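PDB 3OKZ: putative uncharacterized protein gbs0355 from Streptococcus agalactiae, which probably transfers, like other LytR/CpsA/Psr family proteins, polyprenyl-linked glycopolymers to the cell wall, this construct carrying its LCP domain. Local coordinates for residues A[59-64]-A[243-248]; A[65-70]-A[257-262]; A[102-107]-A[286-291]; A[168-173]-A[180-185]. All coordinates share one frame; numbering follows the deposited sequence.

Contacts 1 and 2 use successive stretches of the chain: strand 56-62 runs on into 65-70 and strand 241-252 returns as edge strand 258-261, their centres about 13 Å apart. Contact 3 joins contact 2 through strand 67-69, with Lys-69 N 2.9 Å from Ser-289 O, probably a hydrogen bond. Contact 4 flanks contact 1 on the side of helix 178-200, with centres again about 13 Å apart, while contacts 3 and 4 do not touch, their nearest atoms being about 10 Å apart. Between contacts 1 and 4, Arg-170 is salt-bridged to Asp-43, and Arg-64 and Arg-182 pair with it weakly at longer range, consistent with the arginine-lined pyrophosphate pocket of LCP relatives.

Contact 1 of 4, residues A[59-64]-A[243-248]; sequences MTSLER and SYQLKG
Met-59 and Ser-61 bond in turn with Tyr-244 and Leu-246 through the backbone: Tyr-244 N donates to Met-59 O at 2.6 Å, and the parallel pattern continues from Ser-61 N to Tyr-244 O and from Leu-246 N to Ser-61 O. On one face the Leu-62 CD2 methyl meets Leu-246 CD2 at 3.9 Å, and beta-branched Thr-60, at home in a strand, rests OG1 against Tyr-244 CB. On the other face Gln-245 leaves with CG anti to its backbone N (chi1 175°) and bends about CB-CG, bringing OE1 over Ser-61 CB at 3.2 Å. These parallel neighbours, 56-62 and 241-252, lie inside the mixed sheet of an alpha-beta-alpha fold. The Gln-245 amide is fixed at both ends, as NE2 bonds to Leu-246 O at 3.1 Å and OE1 takes a bond from Arg-187 of helix 178-200, against which the Ser-61 face packs. On the reverse face, Leu-246 rests on helix 264-277, whose Arg-273 forms a cation-pi contact with Tyr-244.

Contact 2 of 4, residues A[65-70]-A[257-262]; sequences DVLIKL and GSYQIL
Leu-67 and Gln-260 share the firmer of two backbone hydrogen bonds, Leu-67 N to Gln-260 O at 2.9 Å. The other, from Gln-260 N to Asp-65 O, is weak, bent to 134° at the hydrogen. Together they bracket Val-66, whose CA also directs its hydrogen at Gln-260 O, and they make a single beta bridge. The pairing goes no further because strands 67-69 and 258-261 diverge, their axes 74° apart: 258-261 is the edge strand of the large mixed sheet, whereas 67-69 turns off to pair antiparallel with 82-84. Apolar contacts fill the angle between them. Leu-67 has CG anti to its backbone N (chi1 -172°), pointing the branch toward 258-261, and chi2 then sends CD1 obliquely to Tyr-259 CD2 at 3.4 Å and CD2 to Ile-261 CD1 at 3.7 Å, the leucine and isoleucine lying side by side and pointing the same way. Val-66 CG1 crosses Leu-262 at about a right angle, 3.7 Å from its CD1. Branched side chains suit diverging strands because separate methyls can reach separate partners. Among the polar side chains, Gln-260 lays its methylene CG against Asp-65 CB at 3.4 Å. Its OE1 probably hydrogen-bonds Tyr-180 OH, though the modelled separation is too short to be relied on, and NE2 makes a weak bond to Asp-250 OD1. Tyr-259 also receives Lys-84 in a cation-pi contact.

Contact 3 of 4, residues A[102-107]-A[286-291]; sequences QDLLDI and LKTSAI
Leu-104 and Thr-288 are the closest CA pair of the two segments, 4.9 Å from CA to CA, where the irregular segment 286-291 passes the last turn of helix 93-105. The helix ends here: Asp-106 takes a positive phi of 63°, and Ile-107 N reaches back to Gln-102 O. Ser-289 N makes a weak bond to Asp-103 O at 3.2 Å. The stronger link is from a side chain, Thr-288 OG1 donating to Leu-104 O at 2.8 Å. It comes in from the side of that carbonyl, at 118° to the C=O, and OG1, anti to its own backbone N (chi1 -175°), also accepts from Ala-290 N at 3.2 Å, forming an ST turn. Leu-104 CD1 also touches Ala-290 CB at 4.2 Å. Asp-106 crosses Lys-287 at about a right angle, with OD1 3.6 Å from Lys-287 CD; it meets the aliphatic chain, as NZ is not in contact. Its OD2 instead forms a salt bridge with Lys-275 of helix 264-277, and Asp-103 OD2 bonds to Ser-71. Threonine thus supplies one hydroxyl that acts as both donor and acceptor, satisfying a carbonyl at the helix C-terminus, and Lys-275 would be expected to balance Asp-106 at a helix end that already carries a partial negative charge.

Contact 4 of 4, residues A[168-173]-A[180-185]; sequences YSRMRY and YGRQKR
Arg-182 and Arg-172, and one turn later Arg-185 and Ser-169, have their CA atoms 5.4 Å apart where segment 168-173, leaving helix 162-168, passes the start of helix 178-200. Arg-185 does most of the joining. Its chain bends about CG-CD (chi3 -82°), turning the guanidinium back to the segment, where NH1 donates to Met-171 O at 2.7 Å and to Tyr-168 O at 3.3 Å, both times from above the carbonyl plane; NH2 adds a weak bond to Met-171 O and a salt bridge to Asp-175. A guanidinium with several N-H groups suits backbone carbonyls in a loop. The selenomethionine at Met-171 lays CE over one face of that guanidinium, and Arg-182 CA lies 3.3 Å above the opposite face. Nearer its backbone, Arg-185 CG sits over the face of the Tyr-168 ring, 3.9 Å from its centroid, a CH-pi contact. Arg-182 stays extended, with Arg-170 O over its guanidinium face and Ser-169 O at the edge. Arg-170 NH1 stands 3.6 Å from Arg-182 NH2, like charges whose repulsion is probably eased by Asp-43, salt-bridged to Arg-170 and more distantly paired with Arg-182. The loop is flanked by strand 140-141, where Ile-140 touches Tyr-168 and Met-171, while Tyr-180 of the helix reaches across to Gln-245 and Lys-247 on strand 241-252.

Contact 1 of 4, residues A[59-64]-A[243-248]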
loop_
_atom_site.group_PDB
_atom_site.type_symbol
_atom_site.label_atom_id
_atom_site.label_comp_id
_atom_site.label_asym_id
_atom_site.label_seq_id
_atom_site.Cartn_x
_atom_site.Cartn_y
_atom_site.Cartn_z
HETATM N N MSE A 59 -0.322 9.097 3.225
HETATM C CA MSE A 59 -0.264 7.669 2.956
HETATM C C MSE A 59 -1.175 6.916 3.885
HETATM O O MSE A 59 -1.031 6.981 5.108
HETATM C CB MSE A 59 1.136 7.138 3.159
HETATM C CG MSE A 59 2.171 7.767 2.286
HETATM SE SE MSE A 59 3.781 6.810 2.564
HETATM C CE MSE A 59 3.585 5.548 1.113
ATOM N N THR A 60 -2.108 6.182 3.304
ATOM C CA THR A 60 -3.016 5.394 4.104
ATOM C C THR A 60 -2.842 3.893 3.824
ATOM O O THR A 60 -3.106 3.402 2.724
ATOM C CB THR A 60 -4.463 5.869 3.872
ATOM O OG1 THR A 60 -4.570 7.227 4.320
ATOM C CG2 THR A 60 -5.466 5.025 4.662
ATOM N N SER A 61 -2.348 3.183 4.835
ATOM C CA SER A 61 -2.135 1.743 4.750
ATOM C C SER A 61 -3.498 1.068 4.869
ATOM O O SER A 61 -4.345 1.493 5.656
ATOM C CB SER A 61 -1.216 1.281 5.887
ATOM O OG SER A 61 0.026 1.975 5.887
ATOM N N LEU A 62 -3.712 0.010 4.100
ATOM C CA LEU A 62 -4.999 -0.680 4.113
ATOM C C LEU A 62 -4.866 -2.092 4.660
ATOM O O LEU A 62 -4.311 -2.971 4.003
ATOM C CB LEU A 62 -5.569 -0.715 2.693
ATOM C CG LEU A 62 -5.421 0.613 1.935
ATOM C CD1 LEU A 62 -5.927 0.488 0.484
ATOM C CD2 LEU A 62 -6.175 1.689 2.691
ATOM N N GLU A 63 -5.396 -2.295 5.866
ATOM C CA GLU A 63 -5.348 -3.584 6.564
ATOM C C GLU A 63 -5.811 -4.759 5.713
ATOM O O GLU A 63 -6.980 -4.852 5.346
ATOM C CB GLU A 63 -6.193 -3.515 7.835
ATOM C CG GLU A 63 -6.261 -4.832 8.591
ATOM C CD GLU A 63 -4.889 -5.448 8.799
ATOM O OE1 GLU A 63 -4.015 -4.777 9.391
ATOM O OE2 GLU A 63 -4.681 -6.602 8.367
ATOM N N ARG A 64 -4.885 -5.666 5.421
ATOM C CA ARG A 64 -5.159 -6.849 4.600
ATOM C C ARG A 64 -6.277 -7.752 5.103
ATOM O O ARG A 64 -6.861 -8.505 4.323
ATOM C CB ARG A 64 -3.895 -7.691 4.485
ATOM C CG ARG A 64 -3.307 -8.069 5.848
ATOM C CD ARG A 64 -2.167 -9.055 5.707
ATOM N NE ARG A 64 -1.206 -8.604 4.709
ATOM C CZ ARG A 64 -0.112 -9.275 4.373
ATOM N NH1 ARG A 64 0.166 -10.434 4.962
ATOM N NH2 ARG A 64 0.702 -8.790 3.447
ATOM N N SER A 243 1.152 10.045 7.461
ATOM C CA SER A 243 0.777 8.631 7.344
ATOM C C SER A 243 -0.411 8.223 8.218
ATOM O O SER A 243 -0.509 8.606 9.388
ATOM C CB SER A 243 1.974 7.754 7.698
ATOM O OG SER A 243 3.122 8.177 6.987
ATOM N N TYR A 244 -1.311 7.431 7.641
ATOM C CA TYR A 244 -2.484 6.964 8.366
ATOM C C TYR A 244 -2.696 5.478 8.143
ATOM O O TYR A 244 -2.274 4.924 7.125
ATOM C CB TYR A 244 -3.740 7.710 7.914
ATOM C CG TYR A 244 -3.627 9.217 7.945
ATOM C CD1 TYR A 244 -2.870 9.901 6.990
ATOM C CD2 TYR A 244 -4.281 9.961 8.928
ATOM C CE1 TYR A 244 -2.767 11.285 7.012
ATOM C CE2 TYR A 244 -4.185 11.349 8.963
ATOM C CZ TYR A 244 -3.427 12.006 8.005
ATOM O OH TYR A 244 -3.317 13.380 8.051
ATOM N N GLN A 245 -3.361 4.841 9.101
ATOM C CA GLN A 245 -3.649 3.415 9.028
ATOM C C GLN A 245 -5.163 3.194 9.115
ATOM O O GLN A 245 -5.823 3.650 10.049
ATOM C CB GLN A 245 -2.941 2.664 10.169
ATOM C CG GLN A 245 -3.285 1.165 10.256
ATOM C CD GLN A 245 -2.769 0.354 9.080
ATOM O OE1 GLN A 245 -1.566 0.252 8.866
ATOM N NE2 GLN A 245 -3.681 -0.228 8.317
ATOM N N LEU A 246 -5.710 2.507 8.122
ATOM C CA LEU A 246 -7.135 2.212 8.088
ATOM C C LEU A 246 -7.350 0.914 8.859
ATOM O O LEU A 246 -6.820 -0.128 8.480
ATOM C CB LEU A 246 -7.585 2.041 6.640
ATOM C CG LEU A 246 -9.017 1.555 6.445
ATOM C CD1 LEU A 246 -9.989 2.614 6.959
ATOM C CD2 LEU A 246 -9.252 1.261 4.976
ATOM N N LYS A 247 -8.110 0.969 9.946
ATOM C CA LYS A 247 -8.338 -0.246 10.725
ATOM C C LYS A 247 -9.738 -0.384 11.311
ATOM O O LYS A 247 -10.370 0.607 11.674
ATOM C CB LYS A 247 -7.308 -0.346 11.854
ATOM C CG LYS A 247 -7.198 0.908 12.701
ATOM C CD LYS A 247 -6.152 0.755 13.805
ATOM C CE LYS A 247 -5.875 2.097 14.491
ATOM N NZ LYS A 247 -5.067 1.966 15.738
ATOM N N GLY A 248 -10.213 -1.624 11.394
ATOM C CA GLY A 248 -11.521 -1.875 11.969
ATOM C C GLY A 248 -11.395 -2.666 13.262
ATOM O O GLY A 248 -10.283 -2.960 13.704
#

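Contact 2 of 4, residues A[65-70]-A[257-262]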
loop_
_atom_site.group_PDB
_atom_site.type_symbol
_atom_site.label_atom_id
_atom_site.label_comp_id
_atom_site.label_asym_id
_atom_site.label_seq_id
_atom_site.Cartn_x
_atom_site.Cartn_y
_atom_site.Cartn_z
ATOM N N ASP A 65 -6.561 -7.691 6.405
ATOM C CA ASP A 65 -7.592 -8.527 7.018
ATOM C C ASP A 65 -8.990 -7.897 7.037
ATOM O O ASP A 65 -9.936 -8.475 7.568
ATOM C CB ASP A 65 -7.162 -8.921 8.445
ATOM C CG ASP A 65 -6.011 -9.944 8.460
ATOM O OD1 ASP A 65 -5.420 -10.176 9.540
ATOM O OD2 ASP A 65 -5.700 -10.526 7.398
ATOM N N VAL A 66 -9.122 -6.715 6.449
ATOM C CA VAL A 66 -10.409 -6.024 6.390
ATOM C C VAL A 66 -11.449 -6.862 5.638
ATOM O O VAL A 66 -11.177 -7.378 4.550
ATOM C CB VAL A 66 -10.242 -4.649 5.714
ATOM C CG1 VAL A 66 -11.586 -4.083 5.315
ATOM C CG2 VAL A 66 -9.551 -3.701 6.676
ATOM N N LEU A 67 -12.636 -7.006 6.221
ATOM C CA LEU A 67 -13.706 -7.796 5.605
ATOM C C LEU A 67 -14.376 -6.991 4.504
ATOM O O LEU A 67 -14.975 -5.947 4.773
ATOM C CB LEU A 67 -14.744 -8.179 6.661
ATOM C CG LEU A 67 -15.847 -9.157 6.280
ATOM C CD1 LEU A 67 -15.247 -10.497 5.884
ATOM C CD2 LEU A 67 -16.777 -9.312 7.454
ATOM N N ILE A 68 -14.302 -7.479 3.270
ATOM C CA ILE A 68 -14.888 -6.748 2.153
ATOM C C ILE A 68 -15.549 -7.654 1.112
ATOM O O ILE A 68 -15.207 -8.829 0.994
ATOM C CB ILE A 68 -13.792 -5.894 1.444
ATOM C CG1 ILE A 68 -14.382 -4.568 0.953
ATOM C CG2 ILE A 68 -13.235 -6.642 0.237
ATOM C CD1 ILE A 68 -13.345 -3.617 0.406
ATOM N N LYS A 69 -16.497 -7.101 0.362
ATOM C CA LYS A 69 -17.171 -7.848 -0.698
ATOM C C LYS A 69 -16.364 -7.580 -1.963
ATOM O O LYS A 69 -16.565 -6.569 -2.637
ATOM C CB LYS A 69 -18.605 -7.342 -0.880
ATOM C CG LYS A 69 -19.341 -7.917 -2.083
ATOM C CD LYS A 69 -20.730 -7.295 -2.191
ATOM C CE LYS A 69 -21.533 -7.873 -3.348
ATOM N NZ LYS A 69 -21.715 -9.356 -3.239
ATOM N N LEU A 70 -15.440 -8.482 -2.273
ATOM C CA LEU A 70 -14.589 -8.316 -3.442
ATOM C C LEU A 70 -15.297 -7.786 -4.670
ATOM O O LEU A 70 -16.370 -8.256 -5.028
ATOM C CB LEU A 70 -13.934 -9.633 -3.824
ATOM C CG LEU A 70 -13.173 -10.375 -2.740
ATOM C CD1 LEU A 70 -12.492 -11.594 -3.371
ATOM C CD2 LEU A 70 -12.156 -9.436 -2.096
ATOM N N GLY A 257 -10.956 -18.290 11.299
ATOM C CA GLY A 257 -10.208 -17.154 10.791
ATOM C C GLY A 257 -10.594 -15.821 11.405
ATOM O O GLY A 257 -11.775 -15.492 11.510
ATOM N N SER A 258 -9.583 -15.053 11.805
ATOM C CA SER A 258 -9.793 -13.743 12.409
ATOM C C SER A 258 -9.804 -12.626 11.357
ATOM O O SER A 258 -8.957 -12.578 10.460
ATOM C CB SER A 258 -8.712 -13.462 13.465
ATOM O OG SER A 258 -7.421 -13.384 12.892
ATOM N N TYR A 259 -10.775 -11.728 11.493
ATOM C CA TYR A 259 -10.952 -10.615 10.569
ATOM C C TYR A 259 -10.855 -9.225 11.216
ATOM O O TYR A 259 -10.612 -9.082 12.414
ATOM C CB TYR A 259 -12.320 -10.739 9.880
ATOM C CG TYR A 259 -12.451 -11.910 8.933
ATOM C CD1 TYR A 259 -12.441 -13.233 9.397
ATOM C CD2 TYR A 259 -12.554 -11.697 7.564
ATOM C CE1 TYR A 259 -12.526 -14.307 8.508
ATOM C CE2 TYR A 259 -12.643 -12.759 6.671
ATOM C CZ TYR A 259 -12.627 -14.057 7.140
ATOM O OH TYR A 259 -12.712 -15.078 6.220
ATOM N N GLN A 260 -11.060 -8.210 10.386
ATOM C CA GLN A 260 -11.052 -6.814 10.797
ATOM C C GLN A 260 -12.333 -6.227 10.199
ATOM O O GLN A 260 -12.512 -6.228 8.973
ATOM C CB GLN A 260 -9.849 -6.081 10.197
ATOM C CG GLN A 260 -8.483 -6.638 10.551
ATOM C CD GLN A 260 -8.068 -6.321 11.970
ATOM O OE1 GLN A 260 -8.263 -5.206 12.448
ATOM N NE2 GLN A 260 -7.478 -7.301 12.647
ATOM N N ILE A 261 -13.224 -5.737 11.052
ATOM C CA ILE A 261 -14.475 -5.156 10.573
ATOM C C ILE A 261 -14.543 -3.667 10.894
ATOM O O ILE A 261 -14.579 -3.265 12.055
ATOM C CB ILE A 261 -15.687 -5.890 11.182
ATOM C CG1 ILE A 261 -15.593 -7.375 10.823
ATOM C CG2 ILE A 261 -16.986 -5.276 10.684
ATOM C CD1 ILE A 261 -16.873 -8.143 10.967
ATOM N N LEU A 262 -14.555 -2.862 9.838
ATOM C CA LEU A 262 -14.593 -1.404 9.933
ATOM C C LEU A 262 -15.950 -0.860 10.361
ATOM O O LEU A 262 -16.981 -1.438 10.044
ATOM C CB LEU A 262 -14.235 -0.804 8.572
ATOM C CG LEU A 262 -12.905 -1.261 7.984
ATOM C CD1 LEU A 262 -12.791 -0.831 6.551
ATOM C CD2 LEU A 262 -11.777 -0.678 8.802
#

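Contact 3 of 4, residues A[102-107]-A[286-291]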
loop_
_atom_site.group_PDB
_atom_site.type_symbol
_atom_site.label_atom_id
_atom_site.label_comp_id
_atom_site.label_asym_id
_atom_site.label_seq_id
_atom_site.Cartn_x
_atom_site.Cartn_y
_atom_site.Cartn_z
ATOM N N GLN A 102 -11.086 0.713 -5.010
ATOM C CA GLN A 102 -11.875 1.858 -5.418
ATOM C C GLN A 102 -13.245 1.766 -4.755
ATOM O O GLN A 102 -13.773 2.768 -4.271
ATOM C CB GLN A 102 -12.004 1.914 -6.945
ATOM C CG GLN A 102 -10.685 2.194 -7.662
ATOM C CD GLN A 102 -10.848 2.529 -9.134
ATOM O OE1 GLN A 102 -9.891 2.909 -9.800
ATOM N NE2 GLN A 102 -12.055 2.391 -9.644
ATOM N N ASP A 103 -13.815 0.563 -4.703
ATOM C CA ASP A 103 -15.124 0.390 -4.080
ATOM C C ASP A 103 -15.077 0.505 -2.567
ATOM O O ASP A 103 -16.076 0.861 -1.935
ATOM C CB ASP A 103 -15.737 -0.954 -4.459
ATOM C CG ASP A 103 -16.247 -0.974 -5.887
ATOM O OD1 ASP A 103 -16.585 0.120 -6.410
ATOM O OD2 ASP A 103 -16.321 -2.087 -6.473
ATOM N N LEU A 104 -13.920 0.188 -1.991
ATOM C CA LEU A 104 -13.729 0.276 -0.550
ATOM C C LEU A 104 -13.790 1.729 -0.084
ATOM O O LEU A 104 -14.512 2.064 0.857
ATOM C CB LEU A 104 -12.372 -0.313 -0.163
ATOM C CG LEU A 104 -11.734 0.196 1.144
ATOM C CD1 LEU A 104 -12.601 -0.170 2.349
ATOM C CD2 LEU A 104 -10.338 -0.391 1.280
ATOM N N LEU A 105 -13.024 2.587 -0.750
ATOM C CA LEU A 105 -12.969 3.995 -0.390
ATOM C C LEU A 105 -13.976 4.900 -1.086
ATOM O O LEU A 105 -14.106 6.060 -0.710
ATOM C CB LEU A 105 -11.575 4.535 -0.657
ATOM C CG LEU A 105 -10.425 3.858 0.076
ATOM C CD1 LEU A 105 -9.110 4.452 -0.431
ATOM C CD2 LEU A 105 -10.578 4.054 1.581
ATOM N N ASP A 106 -14.681 4.387 -2.090
ATOM C CA ASP A 106 -15.658 5.197 -2.821
ATOM C C ASP A 106 -14.940 6.343 -3.525
ATOM O O ASP A 106 -15.208 7.525 -3.262
ATOM C CB ASP A 106 -16.704 5.780 -1.869
ATOM C CG ASP A 106 -17.768 6.569 -2.599
ATOM O OD1 ASP A 106 -18.371 6.006 -3.535
ATOM O OD2 ASP A 106 -18.001 7.743 -2.246
ATOM N N ILE A 107 -14.022 5.984 -4.417
ATOM C CA ILE A 107 -13.232 6.963 -5.146
ATOM C C ILE A 107 -12.517 6.291 -6.311
ATOM O O ILE A 107 -12.279 5.080 -6.303
ATOM C CB ILE A 107 -12.176 7.606 -4.209
ATOM C CG1 ILE A 107 -11.443 8.733 -4.925
ATOM C CG2 ILE A 107 -11.159 6.562 -3.772
ATOM C CD1 ILE A 107 -10.391 9.396 -4.061
ATOM N N LEU A 286 -22.339 7.339 3.893
ATOM C CA LEU A 286 -21.318 6.418 3.438
ATOM C C LEU A 286 -21.773 5.373 2.418
ATOM O O LEU A 286 -22.931 4.961 2.401
ATOM C CB LEU A 286 -20.697 5.739 4.668
ATOM C CG LEU A 286 -19.853 4.471 4.548
ATOM C CD1 LEU A 286 -18.694 4.675 3.586
ATOM C CD2 LEU A 286 -19.339 4.111 5.937
ATOM N N LYS A 287 -20.833 4.971 1.565
ATOM C CA LYS A 287 -21.025 3.949 0.535
ATOM C C LYS A 287 -19.683 3.234 0.449
ATOM O O LYS A 287 -18.636 3.878 0.407
ATOM C CB LYS A 287 -21.361 4.581 -0.819
ATOM C CG LYS A 287 -21.261 3.634 -2.011
ATOM C CD LYS A 287 -21.560 4.381 -3.297
ATOM C CE LYS A 287 -21.135 3.613 -4.542
ATOM N NZ LYS A 287 -21.939 2.382 -4.766
ATOM N N THR A 288 -19.715 1.910 0.438
ATOM C CA THR A 288 -18.502 1.105 0.382
ATOM C C THR A 288 -18.898 -0.313 0.050
ATOM O O THR A 288 -20.075 -0.661 0.121
ATOM C CB THR A 288 -17.783 1.061 1.742
ATOM O OG1 THR A 288 -16.546 0.351 1.611
ATOM C CG2 THR A 288 -18.641 0.338 2.760
ATOM N N SER A 289 -17.920 -1.138 -0.305
ATOM C CA SER A 289 -18.211 -2.535 -0.616
ATOM C C SER A 289 -17.795 -3.404 0.560
ATOM O O SER A 289 -17.918 -4.624 0.523
ATOM C CB SER A 289 -17.476 -2.970 -1.886
ATOM O OG SER A 289 -16.108 -2.604 -1.836
ATOM N N ALA A 290 -17.312 -2.754 1.612
ATOM C CA ALA A 290 -16.862 -3.461 2.799
ATOM C C ALA A 290 -17.995 -3.660 3.784
ATOM O O ALA A 290 -18.935 -2.871 3.841
ATOM C CB ALA A 290 -15.708 -2.706 3.466
ATOM N N ILE A 291 -17.876 -4.732 4.557
ATOM C CA ILE A 291 -18.850 -5.110 5.558
ATOM C C ILE A 291 -18.681 -4.215 6.773
ATOM O O ILE A 291 -17.648 -4.239 7.430
ATOM C CB ILE A 291 -18.645 -6.582 5.952
ATOM C CG1 ILE A 291 -19.003 -7.485 4.774
ATOM C CG2 ILE A 291 -19.511 -6.938 7.143
ATOM C CD1 ILE A 291 -18.191 -7.218 3.530
#

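Contact 4 of 4, residues A[168-173]-A[180-185]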
loop_
_atom_site.group_PDB
_atom_site.type_symbol
_atom_site.label_atom_id
_atom_site.label_comp_id
_atom_site.label_asym_id
_atom_site.label_seq_id
_atom_site.Cartn_x
_atom_site.Cartn_y
_atom_site.Cartn_z
ATOM N N TYR A 168 12.656 -6.148 7.911
ATOM C CA TYR A 168 12.140 -5.131 8.809
ATOM C C TYR A 168 10.692 -4.751 8.525
ATOM O O TYR A 168 9.959 -4.346 9.427
ATOM C CB TYR A 168 13.011 -3.886 8.719
ATOM C CG TYR A 168 12.643 -2.780 9.691
ATOM C CD1 TYR A 168 12.926 -2.896 11.048
ATOM C CD2 TYR A 168 12.040 -1.606 9.241
ATOM C CE1 TYR A 168 12.630 -1.873 11.927
ATOM C CE2 TYR A 168 11.735 -0.571 10.123
ATOM C CZ TYR A 168 12.040 -0.713 11.458
ATOM O OH TYR A 168 11.785 0.326 12.318
ATOM N N SER A 169 10.263 -4.872 7.277
ATOM C CA SER A 169 8.886 -4.513 6.951
ATOM C C SER A 169 7.935 -5.700 6.854
ATOM O O SER A 169 6.770 -5.534 6.494
ATOM C CB SER A 169 8.843 -3.718 5.652
ATOM O OG SER A 169 9.480 -4.437 4.620
ATOM N N ARG A 170 8.419 -6.898 7.166
ATOM C CA ARG A 170 7.555 -8.070 7.129
ATOM C C ARG A 170 7.269 -8.577 8.542
ATOM O O ARG A 170 6.205 -9.128 8.812
ATOM C CB ARG A 170 8.204 -9.188 6.317
ATOM C CG ARG A 170 7.945 -9.144 4.818
ATOM C CD ARG A 170 8.791 -10.201 4.122
ATOM N NE ARG A 170 8.254 -10.588 2.822
ATOM C CZ ARG A 170 7.051 -11.121 2.642
ATOM N NH1 ARG A 170 6.253 -11.328 3.684
ATOM N NH2 ARG A 170 6.646 -11.449 1.423
HETATM N N MSE A 171 8.233 -8.381 9.440
HETATM C CA MSE A 171 8.110 -8.834 10.822
HETATM C C MSE A 171 6.716 -8.528 11.350
HETATM O O MSE A 171 6.187 -7.435 11.155
HETATM C CB MSE A 171 9.183 -8.175 11.696
HETATM C CG MSE A 171 9.365 -8.855 13.050
HETATM SE SE MSE A 171 7.905 -8.642 14.357
HETATM C CE MSE A 171 8.625 -7.156 15.368
ATOM N N ARG A 172 6.133 -9.495 12.040
ATOM C CA ARG A 172 4.783 -9.339 12.544
ATOM C C ARG A 172 4.526 -10.032 13.879
ATOM O O ARG A 172 4.098 -9.403 14.841
ATOM C CB ARG A 172 3.820 -9.893 11.488
ATOM C CG ARG A 172 2.331 -9.867 11.819
ATOM C CD ARG A 172 1.597 -10.748 10.815
ATOM N NE ARG A 172 0.213 -10.348 10.569
ATOM C CZ ARG A 172 -0.761 -10.393 11.474
ATOM N NH1 ARG A 172 -0.513 -10.824 12.709
ATOM N NH2 ARG A 172 -1.990 -10.011 11.139
ATOM N N TYR A 173 4.815 -11.326 13.930
ATOM C CA TYR A 173 4.541 -12.147 15.099
ATOM C C TYR A 173 5.248 -11.850 16.397
ATOM O O TYR A 173 4.801 -12.282 17.459
ATOM C CB TYR A 173 4.703 -13.612 14.711
ATOM C CG TYR A 173 3.802 -13.915 13.556
ATOM C CD1 TYR A 173 2.436 -13.641 13.640
ATOM C CD2 TYR A 173 4.305 -14.384 12.351
ATOM C CE1 TYR A 173 1.593 -13.818 12.548
ATOM C CE2 TYR A 173 3.464 -14.568 11.247
ATOM C CZ TYR A 173 2.115 -14.280 11.358
ATOM O OH TYR A 173 1.283 -14.448 10.289
ATOM N N TYR A 180 -0.466 -4.091 12.425
ATOM C CA TYR A 180 -0.473 -2.631 12.494
ATOM C C TYR A 180 0.924 -2.130 12.788
ATOM O O TYR A 180 1.327 -1.064 12.312
ATOM C CB TYR A 180 -1.483 -2.154 13.543
ATOM C CG TYR A 180 -2.891 -2.505 13.116
ATOM C CD1 TYR A 180 -3.361 -2.126 11.855
ATOM C CD2 TYR A 180 -3.731 -3.260 13.930
ATOM C CE1 TYR A 180 -4.617 -2.491 11.415
ATOM C CE2 TYR A 180 -5.002 -3.633 13.495
ATOM C CZ TYR A 180 -5.436 -3.242 12.235
ATOM O OH TYR A 180 -6.694 -3.580 11.792
ATOM N N GLY A 181 1.663 -2.918 13.565
ATOM C CA GLY A 181 3.037 -2.574 13.875
ATOM C C GLY A 181 3.742 -2.756 12.548
ATOM O O GLY A 181 4.395 -1.844 12.027
ATOM N N ARG A 182 3.561 -3.944 11.981
ATOM C CA ARG A 182 4.147 -4.305 10.699
ATOM C C ARG A 182 3.937 -3.229 9.637
ATOM O O ARG A 182 4.809 -3.001 8.795
ATOM C CB ARG A 182 3.542 -5.615 10.203
ATOM C CG ARG A 182 3.969 -5.986 8.804
ATOM C CD ARG A 182 3.390 -7.328 8.367
ATOM N NE ARG A 182 3.914 -7.701 7.057
ATOM C CZ ARG A 182 3.403 -8.648 6.281
ATOM N NH1 ARG A 182 2.340 -9.340 6.683
ATOM N NH2 ARG A 182 3.952 -8.893 5.097
ATOM N N GLN A 183 2.779 -2.573 9.666
ATOM C CA GLN A 183 2.500 -1.529 8.687
ATOM C C GLN A 183 3.200 -0.207 8.957
ATOM O O GLN A 183 3.621 0.469 8.015
ATOM C CB GLN A 183 0.994 -1.315 8.548
ATOM C CG GLN A 183 0.364 -2.380 7.662
ATOM C CD GLN A 183 -1.119 -2.275 7.611
ATOM O OE1 GLN A 183 -1.781 -2.502 8.605
ATOM N NE2 GLN A 183 -1.661 -1.918 6.455
ATOM N N LYS A 184 3.342 0.165 10.229
ATOM C CA LYS A 184 4.022 1.420 10.549
ATOM C C LYS A 184 5.405 1.254 9.935
ATOM O O LYS A 184 5.886 2.105 9.201
ATOM C CB LYS A 184 4.120 1.599 12.071
ATOM C CG LYS A 184 4.170 3.041 12.555
ATOM C CD LYS A 184 2.839 3.751 12.345
ATOM C CE LYS A 184 2.924 5.242 12.704
ATOM N NZ LYS A 184 1.682 6.024 12.370
ATOM N N ARG A 185 6.029 0.119 10.209
ATOM C CA ARG A 185 7.348 -0.146 9.670
ATOM C C ARG A 185 7.343 -0.126 8.143
ATOM O O ARG A 185 8.282 0.362 7.522
ATOM C CB ARG A 185 7.879 -1.491 10.198
ATOM C CG ARG A 185 8.612 -1.393 11.527
ATOM C CD ARG A 185 8.929 -2.764 12.103
ATOM N NE ARG A 185 7.770 -3.321 12.794
ATOM C CZ ARG A 185 7.296 -4.548 12.607
ATOM N NH1 ARG A 185 7.887 -5.365 11.747
ATOM N NH2 ARG A 185 6.215 -4.945 13.258
#